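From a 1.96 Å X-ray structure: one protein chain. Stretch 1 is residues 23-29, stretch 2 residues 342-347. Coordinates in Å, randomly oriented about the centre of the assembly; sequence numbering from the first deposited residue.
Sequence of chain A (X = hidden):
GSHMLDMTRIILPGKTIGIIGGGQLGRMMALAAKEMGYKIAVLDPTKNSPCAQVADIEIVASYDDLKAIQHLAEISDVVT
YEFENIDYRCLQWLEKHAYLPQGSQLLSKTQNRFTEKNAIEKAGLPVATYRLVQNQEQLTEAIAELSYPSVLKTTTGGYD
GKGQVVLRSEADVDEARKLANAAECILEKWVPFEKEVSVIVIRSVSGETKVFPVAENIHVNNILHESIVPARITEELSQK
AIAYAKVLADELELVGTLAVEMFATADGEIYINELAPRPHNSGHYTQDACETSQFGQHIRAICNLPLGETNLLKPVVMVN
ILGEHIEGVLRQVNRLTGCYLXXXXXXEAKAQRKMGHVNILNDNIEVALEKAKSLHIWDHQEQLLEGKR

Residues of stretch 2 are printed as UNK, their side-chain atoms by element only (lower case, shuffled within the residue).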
# COMPACT_ATOMS: atom_id res chain seq x y z
N GLY A 23 -2.79 -14.84 9.83
CA GLY A 23 -3.65 -13.77 10.33
C GLY A 23 -3.36 -12.43 9.66
O GLY A 23 -2.67 -12.35 8.65
N GLN A 24 -3.88 -11.35 10.22
CA GLN A 24 -3.79 -10.05 9.56
C GLN A 24 -2.34 -9.55 9.36
O GLN A 24 -2.06 -8.84 8.42
CB GLN A 24 -4.63 -9.00 10.27
CG GLN A 24 -4.22 -8.68 11.70
CD GLN A 24 -4.88 -9.58 12.75
OE1 GLN A 24 -5.35 -10.68 12.45
NE2 GLN A 24 -4.89 -9.11 14.00
N LEU A 25 -1.44 -9.90 10.26
CA LEU A 25 -0.06 -9.45 10.14
C LEU A 25 0.59 -10.10 8.94
O LEU A 25 1.32 -9.46 8.20
CB LEU A 25 0.74 -9.73 11.42
CG LEU A 25 0.16 -9.12 12.70
CD1 LEU A 25 1.05 -9.49 13.88
CD2 LEU A 25 0.01 -7.58 12.59
N GLY A 26 0.32 -11.39 8.77
CA GLY A 26 0.68 -12.11 7.55
C GLY A 26 0.09 -11.49 6.28
O GLY A 26 0.80 -11.30 5.30
N ARG A 27 -1.20 -11.18 6.29
CA ARG A 27 -1.84 -10.58 5.11
C ARG A 27 -1.18 -9.25 4.73
O ARG A 27 -0.89 -9.00 3.56
CB ARG A 27 -3.33 -10.36 5.38
CG ARG A 27 -4.10 -9.62 4.27
CD ARG A 27 -5.50 -9.31 4.79
NE ARG A 27 -6.39 -8.65 3.83
CZ ARG A 27 -7.22 -9.28 3.01
NH1 ARG A 27 -7.26 -10.61 2.97
NH2 ARG A 27 -8.01 -8.58 2.19
N MET A 28 -0.95 -8.40 5.72
CA MET A 28 -0.33 -7.10 5.45
C MET A 28 1.14 -7.18 5.02
O MET A 28 1.57 -6.39 4.16
CB MET A 28 -0.55 -6.16 6.63
CG MET A 28 -1.99 -5.66 6.68
SD MET A 28 -2.36 -4.60 8.07
CE MET A 28 -2.42 -5.74 9.46
N MET A 29 1.90 -8.13 5.56
CA MET A 29 3.27 -8.39 5.07
C MET A 29 3.17 -8.80 3.59
O MET A 29 3.96 -8.37 2.74
CB MET A 29 3.91 -9.58 5.82
CG MET A 29 4.47 -9.31 7.23
SD MET A 29 5.14 -10.89 7.90
CE MET A 29 5.50 -10.45 9.60
N UNK A 342 -8.77 -0.27 6.81
CA UNK A 342 -8.18 -1.57 6.52
C UNK A 342 -9.05 -2.66 7.11
O UNK A 342 -9.39 -2.62 8.29
c UNK A 342 -6.74 -1.63 7.05
c UNK A 342 -5.88 -0.55 6.48
n UNK A 342 -4.90 1.32 5.89
c UNK A 342 -4.40 0.37 5.13
c UNK A 342 -5.82 0.77 6.74
n UNK A 342 -4.99 -0.77 5.44
N UNK A 343 -9.44 -3.61 6.28
CA UNK A 343 -10.21 -4.75 6.78
C UNK A 343 -9.52 -6.04 6.37
O UNK A 343 -9.02 -6.16 5.26
c UNK A 343 -13.86 -3.42 6.18
c UNK A 343 -12.48 -3.47 6.83
c UNK A 343 -12.64 -3.49 8.35
c UNK A 343 -11.67 -4.68 6.33
N UNK A 344 -9.49 -7.00 7.29
CA UNK A 344 -8.58 -8.13 7.17
C UNK A 344 -9.16 -9.36 6.45
O UNK A 344 -8.43 -10.30 6.15
c UNK A 344 -7.57 -7.41 10.81
c UNK A 344 -6.31 -5.37 10.98
c UNK A 344 -8.08 -8.53 8.58
c UNK A 344 -7.47 -7.40 9.41
c UNK A 344 -6.20 -5.32 9.59
o UNK A 344 -5.75 -4.39 11.74
c UNK A 344 -6.99 -6.41 11.60
c UNK A 344 -6.77 -6.34 8.81
N UNK A 345 -10.45 -9.35 6.15
CA UNK A 345 -11.08 -10.47 5.43
C UNK A 345 -11.39 -11.68 6.31
O UNK A 345 -11.43 -12.81 5.82
N UNK A 346 -11.59 -11.43 7.60
CA UNK A 346 -12.00 -12.48 8.51
C UNK A 346 -13.51 -12.71 8.38
O UNK A 346 -14.28 -11.76 8.20
c UNK A 346 -8.28 -11.73 11.92
c UNK A 346 -9.77 -11.58 11.57
n UNK A 346 -8.01 -11.25 13.33
c UNK A 346 -10.12 -12.26 10.25
c UNK A 346 -11.61 -12.14 9.96
N UNK A 347 -13.91 -13.97 8.48
CA UNK A 347 -15.31 -14.35 8.29
C UNK A 347 -16.13 -14.15 9.56
O UNK A 347 -17.06 -13.35 9.59
c UNK A 347 -17.04 -17.51 6.99
c UNK A 347 -16.58 -16.07 6.90
c UNK A 347 -15.39 -15.80 7.81
o UNK A 347 -16.20 -18.43 6.83
o UNK A 347 -18.25 -17.72 7.24
O HOH W 1 -6.29 -6.00 4.71

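Position 342 carries one carbon leading into a five-membered ring of three carbons and two nitrogens. That ring can only be an imidazole, so the residue is His342. It lies on a strand with its CA-to-CB bond toward the helix, yet its side chain comes no nearer to stretch 1 than 5.3 Å, from His342 ND1 to Met28 SD, and its NE2 is hydrogen-bonded elsewhere in the structure.

Position 343 has four side-chain carbons, forked at the second, and its CA-to-CB bond points away from the helix. A fork at the second carbon rather than the first gives Leu343. What it offers this contact is backbone: its O accepts a 2.8 Å hydrogen bond from water 1, which in turn accepts one from Arg27 NE, also at 2.8 Å. The direct separation from Arg27 NE to Leu343 O is 3.9 Å, a gap the water spans.

At position 344, one carbon bears a ring of six carbons with an oxygen on it, and the ring lies against Gln24 and Met28. The phenol identifies Tyr344. Gln24 CB sits over one ring face, 3.5 Å from the centroid and 18° off the normal, a CH-pi contact. Met28 CE approaches obliquely, 3.8 Å from Tyr344 CE2. The backbone is used too: Tyr344 O lies over one face of the Arg27 guanidinium, 3.4 Å from Arg27 NH1, but the angle is too poor for a hydrogen bond.

Position 345 has no side-chain atoms, and is therefore Gly345. Its phi of 79° favours glycine by itself, and an ideal CB here would come within a tight 3.2 Å of Arg27 NH1. Backbone shape and packing thus make the same demand.

Position 346 extends four carbons in a row ending in a nitrogen, and that end comes near Gln24: Lys346. Its NZ donates a 2.9 Å hydrogen bond to Gln24 OE1, reached through an extended chain with chi2 to chi4 all t.

Position 347 shows three carbons, the third carrying two oxygens. This carboxylate is Glu347, exposed and beyond reach of stretch 1.

The contact is small, burying 330 Å² in total, and rests on three helix residues whose CA-to-CB bonds point toward stretch 2. Gln24 does double duty: its CB packs on the tyrosine face while its amide oxygen receives the lysine. One turn on, Arg27 meets backbone carbonyls, one through water, and Met28 adds apolar contact to the same ring. The rule to read is economical: an aromatic face for packing, a polar tip beside it, and a glycine where the arginine needs room.

Stretch 2, residues 342-347: HLYGKE
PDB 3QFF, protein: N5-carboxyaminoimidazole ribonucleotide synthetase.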